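Local structure of beta-galactoside alpha-2,6-sialyltransferase (Photobacterium sp., 2Z4T) at residues M133-S138 / R147-G152. The protein probably transfers sialic acid from its CMP-activated donor to the 6-position of galactose in acceptors such as lactose, as an alpha-2,6-sialyltransferase with a GT-B fold. Numbering follows the deposited sequence.
Sequences MDIIKS and RYIAWG
Arg-147 reaches from its strand to the helix and meets Ser-138 edge-on: NH2 donates to OG at 2.8 Å, with an N-H...O angle of 164° and OG in the guanidinium plane. Arg-147 NE to Ser-138 OG, 3.5 Å, is a weak bond, bent to 132°. The stronger demand on NE is met by a salt bridge to Glu-118 OE2, while OE1 hydrogen-bonds Ser-138 OG; NH1 is taken by Leu-164 O. Glu-118 probably balances the buried charge, and together with Ser-138 and Leu-164 O it holds the guanidinium, with Ile-135 O over one face. NH2 also makes a weak hydrogen bond to Asn-142 O; Ser-138 O lies 2.9 Å from Arg-147 NH2, but the angle is too poor for a bond.

Next to this polar end, Ile-135 CG2 packs 3.7 Å from Arg-147 CD, the two side chains passing alongside one another and pointing opposite ways. Ile-135 CD1, anti along its side chain, is thereby carried out to Ile-149 CG2 (3.9 Å) and obliquely to Trp-151 CZ2 (3.6 Å). The indole NE1 is satisfied by Gln-131 OE1, one turn earlier on the helix. Strand 146-151 leads into Gly-152 of a magnesium site.

Segments 133-138 and 147-151 run nearly antiparallel, 167° between their directions and 11.0 Å at closest approach of their axes, as expected in a beta-alpha-beta crossover. Strand 146-151 pairs in parallel with 103-122 and 166-168, and helix 126-141 packs over 103-122 and 146-151.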
loop_
_atom_site.group_PDB
_atom_site.type_symbol
_atom_site.label_atom_id
_atom_site.label_comp_id
_atom_site.label_asym_id
_atom_site.label_seq_id
_atom_site.Cartn_x
_atom_site.Cartn_y
_atom_site.Cartn_z
ATOM N N MET A 133 -0.833 4.816 0.347
ATOM C CA MET A 133 -1.980 5.678 0.532
ATOM C C MET A 133 -2.434 5.693 2.005
ATOM O O MET A 133 -2.837 6.735 2.496
ATOM C CB MET A 133 -3.121 5.277 -0.408
ATOM C CG MET A 133 -2.828 5.561 -1.875
ATOM S SD MET A 133 -4.284 5.421 -2.939
ATOM C CE MET A 133 -4.685 3.676 -2.837
ATOM N N ASP A 134 -2.347 4.546 2.697
ATOM C CA ASP A 134 -2.643 4.469 4.139
ATOM C C ASP A 134 -1.696 5.314 4.996
ATOM O O ASP A 134 -2.120 5.892 6.003
ATOM C CB ASP A 134 -2.601 3.032 4.633
ATOM C CG ASP A 134 -3.730 2.184 4.073
ATOM O OD1 ASP A 134 -4.743 2.726 3.536
ATOM O OD2 ASP A 134 -3.601 0.957 4.163
ATOM N N ILE A 135 -0.426 5.387 4.584
ATOM C CA ILE A 135 0.594 6.068 5.349
ATOM C C ILE A 135 0.352 7.560 5.265
ATOM O O ILE A 135 0.325 8.244 6.295
ATOM C CB ILE A 135 1.995 5.729 4.821
ATOM C CG1 ILE A 135 2.398 4.322 5.265
ATOM C CG2 ILE A 135 3.035 6.791 5.227
ATOM C CD1 ILE A 135 3.597 3.725 4.502
ATOM N N ILE A 136 0.181 8.065 4.046
ATOM C CA ILE A 136 -0.088 9.467 3.837
ATOM C C ILE A 136 -1.343 9.942 4.616
ATOM O O ILE A 136 -1.294 10.957 5.308
ATOM C CB ILE A 136 -0.174 9.806 2.322
ATOM C CG1 ILE A 136 1.162 9.455 1.659
ATOM C CG2 ILE A 136 -0.506 11.297 2.125
ATOM C CD1 ILE A 136 1.225 9.715 0.217
ATOM N N LYS A 137 -2.440 9.190 4.546
ATOM C CA LYS A 137 -3.624 9.510 5.342
ATOM C C LYS A 137 -3.317 9.514 6.855
ATOM O O LYS A 137 -3.774 10.388 7.601
ATOM C CB LYS A 137 -4.768 8.544 5.026
ATOM C CG LYS A 137 -6.030 8.859 5.791
ATOM C CD LYS A 137 -7.214 8.082 5.309
ATOM C CE LYS A 137 -8.332 8.127 6.351
ATOM N NZ LYS A 137 -9.414 7.126 6.058
ATOM N N SER A 138 -2.518 8.548 7.289
ATOM C CA SER A 138 -2.241 8.372 8.692
ATOM C C SER A 138 -1.330 9.476 9.215
ATOM O O SER A 138 -1.374 9.837 10.397
ATOM C CB SER A 138 -1.647 6.981 8.941
ATOM O OG SER A 138 -1.134 6.859 10.249
ATOM N N ARG A 147 6.436 4.698 11.709
ATOM C CA ARG A 147 6.094 3.855 10.569
ATOM C C ARG A 147 7.293 3.097 10.037
ATOM O O ARG A 147 8.340 3.676 9.750
ATOM C CB ARG A 147 5.417 4.677 9.478
ATOM C CG ARG A 147 4.189 5.371 9.982
ATOM C CD ARG A 147 3.388 6.049 8.871
ATOM N NE ARG A 147 2.235 6.679 9.493
ATOM C CZ ARG A 147 2.254 7.894 10.037
ATOM N NH1 ARG A 147 3.351 8.637 9.966
ATOM N NH2 ARG A 147 1.162 8.366 10.636
ATOM N N TYR A 148 7.119 1.787 9.923
ATOM C CA TYR A 148 8.152 0.898 9.443
ATOM C C TYR A 148 7.650 0.254 8.164
ATOM O O TYR A 148 6.545 -0.309 8.130
ATOM C CB TYR A 148 8.424 -0.210 10.458
ATOM C CG TYR A 148 9.017 0.207 11.784
ATOM C CD1 TYR A 148 9.504 1.489 11.991
ATOM C CD2 TYR A 148 9.130 -0.720 12.828
ATOM C CE1 TYR A 148 10.051 1.860 13.218
ATOM C CE2 TYR A 148 9.680 -0.373 14.039
ATOM C CZ TYR A 148 10.146 0.919 14.230
ATOM O OH TYR A 148 10.685 1.273 15.435
ATOM N N ILE A 149 8.468 0.328 7.121
ATOM C CA ILE A 149 8.165 -0.302 5.855
ATOM C C ILE A 149 9.237 -1.311 5.482
ATOM O O ILE A 149 10.414 -1.173 5.864
ATOM C CB ILE A 149 8.030 0.740 4.718
ATOM C CG1 ILE A 149 9.366 1.437 4.425
ATOM C CG2 ILE A 149 6.906 1.719 5.025
ATOM C CD1 ILE A 149 9.326 2.451 3.259
ATOM N N ALA A 150 8.824 -2.345 4.760
ATOM C CA ALA A 150 9.773 -3.200 4.075
ATOM C C ALA A 150 9.150 -3.415 2.720
ATOM O O ALA A 150 8.253 -4.255 2.563
ATOM C CB ALA A 150 9.983 -4.509 4.811
ATOM N N TRP A 151 9.595 -2.603 1.761
ATOM C CA TRP A 151 8.992 -2.521 0.419
ATOM C C TRP A 151 9.994 -2.912 -0.642
ATOM O O TRP A 151 11.192 -2.646 -0.516
ATOM C CB TRP A 151 8.527 -1.096 0.102
ATOM C CG TRP A 151 7.198 -0.662 0.706
ATOM C CD1 TRP A 151 6.243 -1.463 1.271
ATOM C CD2 TRP A 151 6.679 0.681 0.771
ATOM N NE1 TRP A 151 5.172 -0.703 1.698
ATOM C CE2 TRP A 151 5.414 0.612 1.401
ATOM C CE3 TRP A 151 7.167 1.934 0.361
ATOM C CZ2 TRP A 151 4.622 1.746 1.625
ATOM C CZ3 TRP A 151 6.385 3.067 0.592
ATOM C CH2 TRP A 151 5.122 2.965 1.204
ATOM N N GLY A 152 9.509 -3.514 -1.709
ATOM C CA GLY A 152 10.383 -3.835 -2.828
ATOM C C GLY A 152 10.401 -2.806 -3.941
ATOM O O GLY A 152 11.436 -2.572 -4.537
#